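Local coordinates for dihydrodipicolinate reductase N-terminus domain-containing protein (Mycobacterium smegmatis, PDB 6IAQ) that is an NADP-binding amine dehydrogenase, one of a family of native enzymes for the asymmetric reductive amination of ketones, at residues Ala66-Glu71 / Ile95-Val101; Val82-Leu86 / Pro200-Gly204; Ile159-Lys165 / Ile282-Glu288; Val170-Gly174 / Thr302-Thr306; Ile230-Ala234 / Leu244-Asp248. The contacts are given in a common frame with arbitrary orientation. Numbering follows the deposited sequence.

Contact 1: Ala66-Glu71 / Ile95-Val101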
# COMPACT_ATOMS: atom_id res chain seq x y z
N ALA A 66 -0.21 35.67 9.88
CA ALA A 66 -1.05 34.45 9.70
C ALA A 66 -2.48 34.70 10.23
O ALA A 66 -3.46 34.38 9.52
CB ALA A 66 -0.41 33.26 10.37
N ALA A 67 -2.60 35.18 11.47
CA ALA A 67 -3.91 35.39 12.15
C ALA A 67 -4.76 36.36 11.29
O ALA A 67 -5.94 36.08 11.05
CB ALA A 67 -3.71 35.88 13.54
N GLU A 68 -4.15 37.42 10.77
CA GLU A 68 -4.85 38.43 9.94
C GLU A 68 -5.35 37.77 8.65
O GLU A 68 -6.51 38.02 8.25
CB GLU A 68 -3.93 39.62 9.67
CG GLU A 68 -4.58 40.72 8.86
CD GLU A 68 -3.84 42.04 8.92
OE1 GLU A 68 -2.80 42.16 8.25
OE2 GLU A 68 -4.30 42.94 9.67
N VAL A 69 -4.53 36.95 8.00
CA VAL A 69 -4.94 36.27 6.74
C VAL A 69 -6.14 35.35 7.05
O VAL A 69 -7.09 35.35 6.24
CB VAL A 69 -3.77 35.50 6.12
CG1 VAL A 69 -4.22 34.58 4.99
CG2 VAL A 69 -2.72 36.45 5.62
N LEU A 70 -6.11 34.60 8.15
CA LEU A 70 -7.19 33.64 8.47
C LEU A 70 -8.48 34.41 8.81
O LEU A 70 -9.56 33.99 8.37
CB LEU A 70 -6.75 32.73 9.62
CG LEU A 70 -5.60 31.76 9.30
CD1 LEU A 70 -5.50 30.66 10.34
CD2 LEU A 70 -5.71 31.13 7.92
N GLU A 71 -8.37 35.50 9.59
CA GLU A 71 -9.52 36.35 9.99
C GLU A 71 -10.12 36.98 8.72
O GLU A 71 -11.35 37.05 8.63
CB GLU A 71 -9.09 37.36 11.06
CG GLU A 71 -8.83 36.67 12.40
CD GLU A 71 -7.98 37.42 13.41
OE1 GLU A 71 -7.70 38.62 13.16
OE2 GLU A 71 -7.59 36.83 14.45
N ILE A 95 -2.46 28.94 15.73
CA ILE A 95 -3.16 30.00 14.95
C ILE A 95 -4.25 29.33 14.08
O ILE A 95 -5.41 29.87 14.02
CB ILE A 95 -2.12 30.82 14.15
CG1 ILE A 95 -1.26 31.68 15.08
CG2 ILE A 95 -2.78 31.64 13.04
CD1 ILE A 95 -0.01 32.24 14.42
N CYS A 96 -3.97 28.20 13.44
CA CYS A 96 -4.96 27.51 12.57
C CYS A 96 -6.14 27.00 13.42
O CYS A 96 -7.32 27.33 13.09
CB CYS A 96 -4.31 26.37 11.79
SG CYS A 96 -3.23 27.01 10.49
N ALA A 97 -5.84 26.27 14.48
CA ALA A 97 -6.84 25.61 15.34
C ALA A 97 -7.69 26.68 16.06
O ALA A 97 -8.93 26.49 16.16
CB ALA A 97 -6.14 24.70 16.32
N GLU A 98 -7.06 27.77 16.55
CA GLU A 98 -7.78 28.88 17.22
C GLU A 98 -8.88 29.42 16.31
O GLU A 98 -9.98 29.73 16.79
CB GLU A 98 -6.85 30.04 17.58
CG GLU A 98 -7.29 30.73 18.87
CD GLU A 98 -6.60 30.14 20.08
OE1 GLU A 98 -5.40 29.87 19.96
OE2 GLU A 98 -7.25 29.96 21.12
N HIS A 99 -8.59 29.53 15.02
CA HIS A 99 -9.48 30.13 14.00
C HIS A 99 -10.41 29.08 13.38
O HIS A 99 -11.08 29.40 12.40
CB HIS A 99 -8.65 30.88 12.96
CG HIS A 99 -7.99 32.10 13.49
ND1 HIS A 99 -6.83 32.07 14.25
CD2 HIS A 99 -8.32 33.41 13.36
CE1 HIS A 99 -6.47 33.31 14.56
NE2 HIS A 99 -7.36 34.15 14.01
N GLY A 100 -10.47 27.87 13.94
CA GLY A 100 -11.24 26.74 13.37
C GLY A 100 -10.83 26.37 11.96
O GLY A 100 -11.67 25.83 11.21
N VAL A 101 -9.56 26.59 11.59
CA VAL A 101 -9.09 26.33 10.19
C VAL A 101 -8.41 24.96 10.17
O VAL A 101 -7.47 24.71 10.98
CB VAL A 101 -8.18 27.46 9.68
CG1 VAL A 101 -7.50 27.08 8.38
CG2 VAL A 101 -8.95 28.78 9.51
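The first turns of helix 66-73 lie beside the C-terminal end of helix 86-98, with CA atoms 6.1 Å apart at Ala67 and Ile95 and 6.9 Å apart at Leu70 and His99. Helix 86-98 ends in a Schellman motif: Val101 N bonds to Cys96 O (2.8 Å), Gly100 N to Ala97 O (3.0 Å), and Gly100 takes the positive phi that favours glycine. Leu70 fills the groove. Leu70 CD1 lies 4.0 Å from Ile95 CG2, 4.3 Å from Cys96 SG and 4.0 Å from Val101 CG2, while Ile95 CG2 also meets Ala66 CB at 3.9 Å. On the side of the Rossmann sheet, Tyr13 of strand 9-13 touches Ala66, Ile95 and Cys96. At the outer margin, His99 NE2 donates to Glu71 OE2 (2.7 Å) and His99 ND1 donates to Ile95 O (2.6 Å). A ring that donates from both nitrogens carries both protons, so this histidine is probably cationic, and its bond to the carboxylate gains an electrostatic component at the edge of an otherwise apolar helix-helix contact.

Contact 2: Val82-Leu86 / Pro200-Gly204. With NAP (NADP nicotinamide-adenine-dinucleotide phosphate), chain F.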
# COMPACT_ATOMS: atom_id res chain seq x y z
N VAL A 82 6.42 24.87 6.58
CA VAL A 82 7.33 25.88 7.22
C VAL A 82 8.40 25.21 8.07
O VAL A 82 9.55 25.54 7.81
CB VAL A 82 6.62 27.07 7.92
CG1 VAL A 82 5.18 27.27 7.51
CG2 VAL A 82 6.83 27.13 9.42
N ASN A 83 8.07 24.32 9.00
CA ASN A 83 9.06 23.71 9.93
C ASN A 83 8.69 22.25 10.25
O ASN A 83 7.66 21.76 9.69
CB ASN A 83 9.23 24.56 11.18
CG ASN A 83 7.91 24.87 11.85
OD1 ASN A 83 6.98 24.05 11.76
ND2 ASN A 83 7.81 26.05 12.46
N SER A 84 9.46 21.59 11.12
CA SER A 84 9.48 20.11 11.26
C SER A 84 8.97 19.68 12.64
O SER A 84 8.20 18.71 12.71
CB SER A 84 10.89 19.59 11.04
OG SER A 84 11.30 19.81 9.70
N TYR A 85 9.43 20.33 13.71
CA TYR A 85 9.29 19.85 15.11
C TYR A 85 8.15 20.64 15.79
O TYR A 85 8.04 21.84 15.56
CB TYR A 85 10.64 19.94 15.81
CG TYR A 85 11.77 19.32 15.02
CD1 TYR A 85 11.76 17.97 14.71
CD2 TYR A 85 12.78 20.09 14.49
CE1 TYR A 85 12.77 17.38 13.95
CE2 TYR A 85 13.80 19.53 13.72
CZ TYR A 85 13.79 18.17 13.46
OH TYR A 85 14.78 17.62 12.70
N LEU A 86 7.31 19.94 16.55
CA LEU A 86 6.09 20.51 17.21
C LEU A 86 6.48 21.72 18.09
O LEU A 86 5.66 22.68 18.22
CB LEU A 86 5.38 19.43 18.01
CG LEU A 86 3.86 19.53 18.08
CD1 LEU A 86 3.24 19.95 16.76
CD2 LEU A 86 3.23 18.25 18.58
N PRO A 200 16.00 17.65 18.72
CA PRO A 200 14.66 17.19 18.37
C PRO A 200 14.59 15.69 18.12
O PRO A 200 15.61 15.07 17.82
CB PRO A 200 14.25 17.97 17.11
CG PRO A 200 15.47 18.73 16.67
CD PRO A 200 16.51 18.64 17.78
N PRO A 201 13.37 15.10 18.19
CA PRO A 201 13.19 13.69 17.85
C PRO A 201 13.54 13.48 16.36
O PRO A 201 13.43 14.39 15.54
CB PRO A 201 11.70 13.41 18.13
CG PRO A 201 11.02 14.78 17.98
CD PRO A 201 12.08 15.79 18.43
N THR A 202 14.04 12.30 16.04
CA THR A 202 14.37 11.90 14.65
C THR A 202 13.06 11.70 13.88
O THR A 202 12.05 11.26 14.45
CB THR A 202 15.26 10.65 14.63
OG1 THR A 202 14.53 9.60 15.26
CG2 THR A 202 16.59 10.91 15.32
N PHE A 203 13.09 12.00 12.58
CA PHE A 203 11.95 11.73 11.66
C PHE A 203 11.52 10.27 11.79
O PHE A 203 10.30 9.99 11.84
CB PHE A 203 12.34 12.04 10.21
CG PHE A 203 12.65 13.49 9.92
CD1 PHE A 203 12.53 14.49 10.88
CD2 PHE A 203 13.02 13.86 8.64
CE1 PHE A 203 12.80 15.82 10.57
CE2 PHE A 203 13.28 15.18 8.33
CZ PHE A 203 13.16 16.15 9.30
N GLY A 204 12.50 9.38 11.86
CA GLY A 204 12.27 7.93 11.89
C GLY A 204 11.57 7.48 13.16
O GLY A 204 10.82 6.50 13.10
PA NAP F . 12.04 26.22 2.90
O1A NAP F . 12.21 26.36 1.46
O2A NAP F . 13.08 26.73 3.95
O5B NAP F . 10.59 26.88 3.25
C5B NAP F . 10.18 27.21 4.59
C4B NAP F . 9.22 28.39 4.51
O4B NAP F . 8.71 28.73 5.80
C3B NAP F . 9.83 29.69 3.93
O3B NAP F . 8.89 30.09 2.89
C2B NAP F . 9.80 30.72 5.05
O2B NAP F . 9.43 32.05 4.61
C1B NAP F . 8.63 30.19 5.82
N9A NAP F . 8.52 30.56 7.23
C8A NAP F . 9.38 30.35 8.24
N7A NAP F . 8.82 30.78 9.37
C5A NAP F . 7.56 31.18 9.08
C6A NAP F . 6.38 31.73 9.80
N6A NAP F . 6.42 31.94 11.11
N1A NAP F . 5.29 32.02 9.10
C2A NAP F . 5.18 31.83 7.77
N3A NAP F . 6.19 31.33 7.02
C4A NAP F . 7.37 31.05 7.65
O3 NAP F . 11.82 24.65 3.34
PN NAP F . 10.95 23.53 2.48
O1N NAP F . 11.81 22.63 1.66
O2N NAP F . 9.78 24.17 1.81
O5D NAP F . 10.53 22.77 3.82
C5D NAP F . 9.62 23.25 4.82
C4D NAP F . 9.37 22.30 5.95
O4D NAP F . 8.69 21.12 5.41
C3D NAP F . 10.65 21.89 6.62
O3D NAP F . 10.54 21.84 8.03
C2D NAP F . 10.90 20.49 6.06
O2D NAP F . 11.71 19.73 6.96
C1D NAP F . 9.44 19.99 5.85
N1N NAP F . 9.36 18.93 4.83
C2N NAP F . 8.72 17.82 5.16
C3N NAP F . 8.67 16.77 4.25
C7N NAP F . 7.91 15.50 4.56
O7N NAP F . 8.07 14.57 3.76
N7N NAP F . 7.08 15.41 5.61
C4N NAP F . 9.29 16.92 3.01
C5N NAP F . 9.96 18.10 2.69
C6N NAP F . 9.96 19.09 3.64
P2B NAP F . 10.31 32.90 3.59
O1X NAP F . 10.25 32.23 2.24
O2X NAP F . 9.55 34.21 3.42
O3X NAP F . 11.64 32.91 4.36
O HOH W 1 15.34 15.11 13.58
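Val82 lies in the loop after strand 77-80, and Val82 CB approaches NAP O4B, in the adenosine ribose of NADP, at 3.4 Å. At Asn83 the backbone runs along the other ribose, with the carbonyl carbon Asn83 C 2.9 Å from NAP O3D; its side-chain amide turns instead to Gln92 of helix 86-98. Ser84 OG accepts a 2.7 Å hydrogen bond from NAP O3D, a hydroxyl of the nicotinamide ribose, and is also hydrogen-bonded to Glu108, whose carboxylate in turn bonds the cofactor. This is the general Rossmann arrangement, in which loops at the C-terminal ends of the parallel strands hold the dinucleotide; here the loop also reaches the C-terminal region, first with Ser84 OG 4.1 Å from Phe203 CZ. Tyr85, at the N-cap position of helix 86-98, makes most of that contact. Pro200 CB sits over the Tyr85 ring in a CH-pi interaction, 3.3 Å from the centroid and 7° off the normal, while Tyr85 CE1 lies 3.7 Å from Phe203 CE1. The phenol oxygen is tied back by a water, 2.7 Å from Tyr85 OH, that donates to Pro201 O at 2.8 Å. Leu86 begins the helix and packs on Leu120 and Leu124 of helix 118-130.

Contact 3: Ile159-Lys165 / Ile282-Glu288; sequences IDTVRGK and INEWTIE
Two neighbouring antiparallel strands of the mixed sheet in the C-terminal domain, 161-165 and 282-288, form this contact, with axes 4.7 Å apart at 168°. Thr161-Glu288, Arg163-Thr286 and Lys165-Glu284 are hydrogen-bonded pairs (CA-CA 5.0, 5.2 and 5.2 Å); Val162-Ile287 and Gly164-Trp285 are non-hydrogen-bonded (4.6 and 4.4 Å). Arg163 N to Thr286 O and Thr286 N to Arg163 O both measure 2.8 Å. A classic beta bulge sets Asp160 and Thr161 opposite Glu288: Asp160 N and Thr161 N donate to Glu288 O at 2.8 and 3.1 Å. On the face of Val162 and Ile287, turned to helix 141-153, Val162 (t) brings CG1 within 3.9 Å of Trp285 CE3. The face of Thr161 and Thr286 carries charge: Arg163 NH1 bridges Glu288 OE1 at 2.6 Å, and a water links Lys165 NZ (2.5 Å) to Glu284 OE1 (2.6 Å). Trp285 (m, chi2 74°) lays its indole where a side chain at Gly164 would clash, putting Gly164 CA 3.4 Å above the centroid of the six-membered ring, 13° off its normal.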
# COMPACT_ATOMS: atom_id res chain seq x y z
N ILE A 159 5.78 -11.91 11.87
CA ILE A 159 6.82 -10.86 11.68
C ILE A 159 7.83 -10.97 12.81
O ILE A 159 7.41 -10.86 13.98
CB ILE A 159 6.17 -9.47 11.61
CG1 ILE A 159 5.25 -9.35 10.39
CG2 ILE A 159 7.25 -8.39 11.65
CD1 ILE A 159 4.45 -8.05 10.32
N ASP A 160 9.11 -11.12 12.47
CA ASP A 160 10.22 -10.99 13.44
C ASP A 160 10.75 -9.56 13.40
O ASP A 160 10.82 -8.95 14.46
CB ASP A 160 11.34 -11.99 13.14
CG ASP A 160 10.85 -13.43 13.21
OD1 ASP A 160 9.99 -13.70 14.04
OD2 ASP A 160 11.31 -14.25 12.38
N THR A 161 11.09 -9.06 12.22
CA THR A 161 11.74 -7.74 12.04
C THR A 161 11.16 -7.02 10.82
O THR A 161 11.10 -7.63 9.73
CB THR A 161 13.25 -7.87 11.89
OG1 THR A 161 13.68 -8.74 12.93
CG2 THR A 161 13.97 -6.55 12.03
N VAL A 162 10.83 -5.75 10.99
CA VAL A 162 10.56 -4.79 9.88
C VAL A 162 11.74 -3.82 9.82
O VAL A 162 11.99 -3.13 10.85
CB VAL A 162 9.22 -4.06 10.07
CG1 VAL A 162 8.95 -3.12 8.90
CG2 VAL A 162 8.07 -5.03 10.27
N ARG A 163 12.44 -3.78 8.68
CA ARG A 163 13.65 -2.96 8.50
C ARG A 163 13.46 -2.04 7.29
O ARG A 163 13.14 -2.54 6.19
CB ARG A 163 14.89 -3.85 8.32
CG ARG A 163 15.27 -4.66 9.54
CD ARG A 163 16.78 -4.71 9.73
NE ARG A 163 17.33 -5.79 8.95
CZ ARG A 163 17.75 -6.96 9.46
NH1 ARG A 163 18.24 -7.88 8.65
NH2 ARG A 163 17.67 -7.20 10.76
N GLY A 164 13.68 -0.75 7.49
CA GLY A 164 13.63 0.26 6.43
C GLY A 164 14.95 0.96 6.27
O GLY A 164 15.67 1.18 7.28
N LYS A 165 15.25 1.33 5.03
CA LYS A 165 16.46 2.08 4.66
C LYS A 165 16.01 3.14 3.66
O LYS A 165 15.35 2.78 2.67
CB LYS A 165 17.55 1.17 4.08
CG LYS A 165 18.89 1.86 3.92
CD LYS A 165 20.05 0.96 3.50
CE LYS A 165 19.92 0.43 2.09
NZ LYS A 165 21.23 0.29 1.41
N ILE A 282 16.52 6.40 -2.15
CA ILE A 282 16.10 4.99 -1.98
C ILE A 282 15.00 4.87 -0.94
O ILE A 282 14.93 5.66 0.02
CB ILE A 282 17.28 4.05 -1.69
CG1 ILE A 282 17.88 4.24 -0.30
CG2 ILE A 282 18.35 4.13 -2.79
CD1 ILE A 282 18.45 2.96 0.24
N ASN A 283 14.17 3.86 -1.15
CA ASN A 283 13.18 3.37 -0.18
C ASN A 283 13.19 1.84 -0.24
O ASN A 283 12.61 1.29 -1.18
CB ASN A 283 11.78 3.90 -0.48
CG ASN A 283 10.85 3.65 0.68
OD1 ASN A 283 11.21 3.96 1.82
ND2 ASN A 283 9.66 3.14 0.40
N GLU A 284 13.87 1.19 0.70
CA GLU A 284 14.08 -0.28 0.68
C GLU A 284 13.66 -0.84 2.03
O GLU A 284 14.22 -0.42 3.06
CB GLU A 284 15.52 -0.66 0.39
CG GLU A 284 16.01 -0.22 -0.95
CD GLU A 284 17.49 -0.52 -1.23
OE1 GLU A 284 18.24 -0.95 -0.31
OE2 GLU A 284 17.91 -0.25 -2.34
N TRP A 285 12.65 -1.71 2.02
CA TRP A 285 12.09 -2.31 3.25
C TRP A 285 12.14 -3.84 3.14
O TRP A 285 11.84 -4.40 2.08
CB TRP A 285 10.68 -1.84 3.51
CG TRP A 285 10.64 -0.39 3.87
CD1 TRP A 285 10.83 0.66 3.02
CD2 TRP A 285 10.45 0.17 5.17
NE1 TRP A 285 10.68 1.83 3.71
CE2 TRP A 285 10.50 1.57 5.04
CE3 TRP A 285 10.22 -0.37 6.44
CZ2 TRP A 285 10.35 2.44 6.12
CZ3 TRP A 285 10.09 0.49 7.51
CH2 TRP A 285 10.14 1.88 7.35
N THR A 286 12.55 -4.46 4.23
CA THR A 286 12.59 -5.93 4.39
C THR A 286 11.73 -6.28 5.59
O THR A 286 11.82 -5.59 6.61
CB THR A 286 14.02 -6.42 4.58
OG1 THR A 286 14.77 -6.02 3.43
CG2 THR A 286 14.10 -7.91 4.81
N ILE A 287 10.92 -7.32 5.44
CA ILE A 287 10.27 -8.01 6.60
C ILE A 287 10.89 -9.40 6.72
O ILE A 287 10.83 -10.16 5.75
CB ILE A 287 8.75 -8.05 6.42
CG1 ILE A 287 8.20 -6.63 6.27
CG2 ILE A 287 8.10 -8.78 7.57
CD1 ILE A 287 6.71 -6.59 6.01
N GLU A 288 11.52 -9.67 7.86
CA GLU A 288 12.02 -11.02 8.22
C GLU A 288 10.93 -11.69 9.05
O GLU A 288 10.46 -11.11 10.04
CB GLU A 288 13.35 -10.93 8.98
CG GLU A 288 14.45 -10.35 8.12
CD GLU A 288 15.72 -10.00 8.88
OE1 GLU A 288 16.80 -10.05 8.28
OE2 GLU A 288 15.63 -9.66 10.06
O HOH W 2 20.62 -0.26 -0.96

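Contact 4: Val170-Gly174 / Thr302-Thr306; sequences VDDFG and TQTTT. With NAP (NADP nicotinamide-adenine-dinucleotide phosphate), chain F.
Direct hydrogen bonding joins the 3-10 segment 170-172 to the start of helix 302-312: Gln303 (chi1 t, chi2 t, chi3 70°) reaches across so that Gln303 NE2 donates to Asp172 O at 2.8 Å and 176°. The CA atoms of Asp172 and Gln303 stand 6.2 Å apart. A water 2.9 Å from Asp172 OD2 accepts from Gln303 N (3.0 Å) and can bridge the two. Van der Waals contact comes from Phe173 (m, chi2 -73°), whose ring presents its edge to Thr302: Phe173 CZ lies 4.1 Å from Thr302 CG2. Phe173 CE1 is 4.0 Å from Gln303 CA. Met18 of helix 17-28 packs against Phe173, Gln303 and Thr306. Cofactor contacts form the third group. Gly174 N, at the N-cap of helix 175-180, donates to NAP O1N at 2.8 Å, and a CB there would clash with NAP O1A. Thr306 CG2 comes 3.2 Å from NAP C4N, the carbon that carries hydride in NADP chemistry. One packed unit thus places a diphosphate-binding NH and a threonine methyl beside the cofactor, consistent with a part in positioning it.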
# COMPACT_ATOMS: atom_id res chain seq x y z
N VAL A 170 19.16 16.69 0.58
CA VAL A 170 19.02 18.08 1.09
C VAL A 170 18.72 19.05 -0.07
O VAL A 170 17.88 19.93 0.10
CB VAL A 170 20.29 18.50 1.86
CG1 VAL A 170 20.39 20.01 2.00
CG2 VAL A 170 20.30 17.84 3.20
N ASP A 171 19.41 18.92 -1.20
CA ASP A 171 19.32 19.93 -2.28
C ASP A 171 18.01 19.81 -3.06
O ASP A 171 17.80 20.63 -3.95
CB ASP A 171 20.56 19.87 -3.19
CG ASP A 171 21.69 20.73 -2.65
OD1 ASP A 171 21.55 21.28 -1.53
OD2 ASP A 171 22.72 20.85 -3.34
N ASP A 172 17.15 18.84 -2.74
CA ASP A 172 15.77 18.79 -3.29
C ASP A 172 14.85 19.72 -2.48
O ASP A 172 13.72 19.91 -2.93
CB ASP A 172 15.19 17.36 -3.27
CG ASP A 172 15.68 16.45 -4.39
OD1 ASP A 172 16.30 16.95 -5.36
OD2 ASP A 172 15.40 15.24 -4.29
N PHE A 173 15.29 20.24 -1.34
CA PHE A 173 14.45 20.97 -0.35
C PHE A 173 15.11 22.31 -0.02
O PHE A 173 16.18 22.63 -0.58
CB PHE A 173 14.24 20.10 0.89
CG PHE A 173 13.72 18.74 0.53
CD1 PHE A 173 12.40 18.57 0.11
CD2 PHE A 173 14.56 17.64 0.54
CE1 PHE A 173 11.94 17.32 -0.26
CE2 PHE A 173 14.09 16.38 0.17
CZ PHE A 173 12.79 16.23 -0.24
N GLY A 174 14.47 23.08 0.86
CA GLY A 174 14.84 24.48 1.11
C GLY A 174 15.75 24.66 2.31
O GLY A 174 16.11 23.70 3.00
N THR A 302 11.04 11.53 -4.02
CA THR A 302 10.73 12.03 -2.65
C THR A 302 10.14 13.45 -2.75
O THR A 302 9.13 13.71 -2.15
CB THR A 302 11.97 11.99 -1.77
OG1 THR A 302 12.57 10.70 -1.89
CG2 THR A 302 11.69 12.32 -0.31
N GLN A 303 10.80 14.34 -3.46
CA GLN A 303 10.39 15.76 -3.56
C GLN A 303 8.96 15.84 -4.12
O GLN A 303 8.13 16.51 -3.53
CB GLN A 303 11.38 16.53 -4.45
CG GLN A 303 11.12 18.03 -4.44
CD GLN A 303 11.70 18.69 -5.67
OE1 GLN A 303 11.20 18.51 -6.77
NE2 GLN A 303 12.76 19.46 -5.48
N THR A 304 8.68 15.21 -5.24
CA THR A 304 7.36 15.38 -5.88
C THR A 304 6.30 14.76 -4.97
O THR A 304 5.25 15.42 -4.80
CB THR A 304 7.31 14.80 -7.29
OG1 THR A 304 8.38 15.32 -8.06
CG2 THR A 304 5.99 15.10 -7.98
N THR A 305 6.53 13.56 -4.42
CA THR A 305 5.49 12.82 -3.65
C THR A 305 5.35 13.42 -2.25
O THR A 305 4.31 13.17 -1.59
CB THR A 305 5.72 11.31 -3.62
OG1 THR A 305 6.96 11.02 -2.96
CG2 THR A 305 5.71 10.69 -5.01
N THR A 306 6.30 14.21 -1.77
CA THR A 306 6.06 15.04 -0.57
C THR A 306 4.82 15.92 -0.84
O THR A 306 3.87 15.97 -0.02
CB THR A 306 7.27 15.92 -0.23
OG1 THR A 306 8.34 15.11 0.23
CG2 THR A 306 6.95 16.98 0.80
PA NAP F . 12.04 26.22 2.90
O1A NAP F . 12.21 26.36 1.46
O2A NAP F . 13.08 26.73 3.95
O5B NAP F . 10.59 26.88 3.25
C5B NAP F . 10.18 27.21 4.59
C4B NAP F . 9.22 28.39 4.51
O4B NAP F . 8.71 28.73 5.80
C3B NAP F . 9.83 29.69 3.93
O3B NAP F . 8.89 30.09 2.89
C2B NAP F . 9.80 30.72 5.05
O2B NAP F . 9.43 32.05 4.61
C1B NAP F . 8.63 30.19 5.82
N9A NAP F . 8.52 30.56 7.23
C8A NAP F . 9.38 30.35 8.24
N7A NAP F . 8.82 30.78 9.37
C5A NAP F . 7.56 31.18 9.08
C6A NAP F . 6.38 31.73 9.80
N6A NAP F . 6.42 31.94 11.11
N1A NAP F . 5.29 32.02 9.10
C2A NAP F . 5.18 31.83 7.77
N3A NAP F . 6.19 31.33 7.02
C4A NAP F . 7.37 31.05 7.65
O3 NAP F . 11.82 24.65 3.34
PN NAP F . 10.95 23.53 2.48
O1N NAP F . 11.81 22.63 1.66
O2N NAP F . 9.78 24.17 1.81
O5D NAP F . 10.53 22.77 3.82
C5D NAP F . 9.62 23.25 4.82
C4D NAP F . 9.37 22.30 5.95
O4D NAP F . 8.69 21.12 5.41
C3D NAP F . 10.65 21.89 6.62
O3D NAP F . 10.54 21.84 8.03
C2D NAP F . 10.90 20.49 6.06
O2D NAP F . 11.71 19.73 6.96
C1D NAP F . 9.44 19.99 5.85
N1N NAP F . 9.36 18.93 4.83
C2N NAP F . 8.72 17.82 5.16
C3N NAP F . 8.67 16.77 4.25
C7N NAP F . 7.91 15.50 4.56
O7N NAP F . 8.07 14.57 3.76
N7N NAP F . 7.08 15.41 5.61
C4N NAP F . 9.29 16.92 3.01
C5N NAP F . 9.96 18.10 2.69
C6N NAP F . 9.96 19.09 3.64
P2B NAP F . 10.31 32.90 3.59
O1X NAP F . 10.25 32.23 2.24
O2X NAP F . 9.55 34.21 3.42
O3X NAP F . 11.64 32.91 4.36
O HOH W 3 13.21 13.56 -5.02

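Contact 5: Ile230-Ala234 / Leu244-Asp248; sequences IASAA and LAPGD
Leu244 ends strand 242-244, and Leu244 O receives a CA-H...O contact from Ala234 CA at 3.3 Å; the CA atoms of Ala234 and Ala245 are 4.6 Å apart. Ala245 (-89/152) opens a type II beta turn closed by Asp248 N to Ala245 O (2.9 Å). Asp248 OD2 accepts a second bond across the turn, from Ala245 N at 2.8 Å. Pro246 (-44/132, C-gamma exo) occupies the first corner, its CA 4.3 Å from Ala233 CA and its CD 4.2 Å from Ala234 CB. Gly247 (93/-17) takes the second corner with the positive phi that calls for glycine; Gly247 N donates to Ala231 O at 2.8 Å, and Gly247 CA meets Ile230 CG2 at 3.6 Å. Asp248 (m) completes the pairing, Asp248 O accepting from Ala231 N at 2.9 Å. Opposite, Ala231 is extended (-63/122) and Ser232 (-84/-16) bends the chain. At the surface, 230-234 leads from strand 219-230 to 235-237 and 244-248 from 242-244 to 249-260, with Ala231 and Leu244 packed on Ile250.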
# COMPACT_ATOMS: atom_id res chain seq x y z
N ILE A 230 29.59 13.08 5.77
CA ILE A 230 30.80 13.91 5.56
C ILE A 230 31.04 14.03 4.06
O ILE A 230 30.96 13.01 3.37
CB ILE A 230 31.99 13.23 6.26
CG1 ILE A 230 31.69 12.94 7.73
CG2 ILE A 230 33.25 14.06 6.09
CD1 ILE A 230 31.32 14.18 8.53
N ALA A 231 31.37 15.22 3.57
CA ALA A 231 31.85 15.45 2.20
C ALA A 231 33.19 14.71 1.99
O ALA A 231 34.16 14.99 2.73
CB ALA A 231 32.01 16.93 1.95
N SER A 232 33.25 13.81 1.01
CA SER A 232 34.46 13.04 0.65
C SER A 232 35.37 13.86 -0.28
O SER A 232 36.54 13.50 -0.43
CB SER A 232 34.04 11.72 0.05
OG SER A 232 33.46 11.95 -1.24
N ALA A 233 34.84 14.92 -0.88
CA ALA A 233 35.52 15.84 -1.81
C ALA A 233 34.74 17.16 -1.82
O ALA A 233 33.63 17.22 -1.23
CB ALA A 233 35.56 15.23 -3.20
N ALA A 234 35.29 18.20 -2.46
CA ALA A 234 34.61 19.51 -2.61
C ALA A 234 33.24 19.30 -3.28
O ALA A 234 33.14 18.58 -4.29
CB ALA A 234 35.47 20.47 -3.40
N LEU A 244 31.09 23.43 -0.01
CA LEU A 244 31.40 22.46 1.06
C LEU A 244 32.77 21.87 0.75
O LEU A 244 33.00 21.42 -0.38
CB LEU A 244 30.30 21.39 1.08
CG LEU A 244 28.89 21.91 1.35
CD1 LEU A 244 27.83 20.95 0.86
CD2 LEU A 244 28.70 22.14 2.83
N ALA A 245 33.68 21.94 1.72
CA ALA A 245 35.05 21.41 1.60
C ALA A 245 35.06 19.96 2.04
O ALA A 245 34.24 19.55 2.86
CB ALA A 245 36.00 22.24 2.42
N PRO A 246 35.98 19.13 1.50
CA PRO A 246 36.20 17.79 2.01
C PRO A 246 36.22 17.85 3.54
O PRO A 246 36.89 18.73 4.04
CB PRO A 246 37.59 17.40 1.47
CG PRO A 246 37.77 18.26 0.24
CD PRO A 246 36.92 19.49 0.43
N GLY A 247 35.48 16.96 4.21
CA GLY A 247 35.44 16.91 5.68
C GLY A 247 34.29 17.72 6.29
O GLY A 247 33.99 17.49 7.46
N ASP A 248 33.68 18.64 5.54
CA ASP A 248 32.48 19.40 6.02
C ASP A 248 31.31 18.43 6.24
O ASP A 248 31.22 17.40 5.54
CB ASP A 248 32.08 20.52 5.07
CG ASP A 248 32.99 21.74 5.10
OD1 ASP A 248 33.89 21.77 5.95
OD2 ASP A 248 32.79 22.65 4.27

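In the fold
Place in the fold sets the chemistry of the five contacts. Contact 4 is buried and contact 5 lies on the surface; the other three are partly buried. Contacts 2 and 4, centres about 16 Å apart, both touch NADP, but contact 2 joins the nucleotide-binding region to the C-terminal domain through an aromatic-proline interface, whereas contact 4 stays within the latter. Contact 1, in the Rossmann part, and contact 3, in the mixed sheet, lie on opposite sides of the chain's centre, their centres about 40 Å apart: one pairs helices by side chains, the other strands by backbone. Contact 5, nested in the loops closed by contacts 3 and 4, relies on backbone hydrogen bonds between two loops, without charged pairing across its segments.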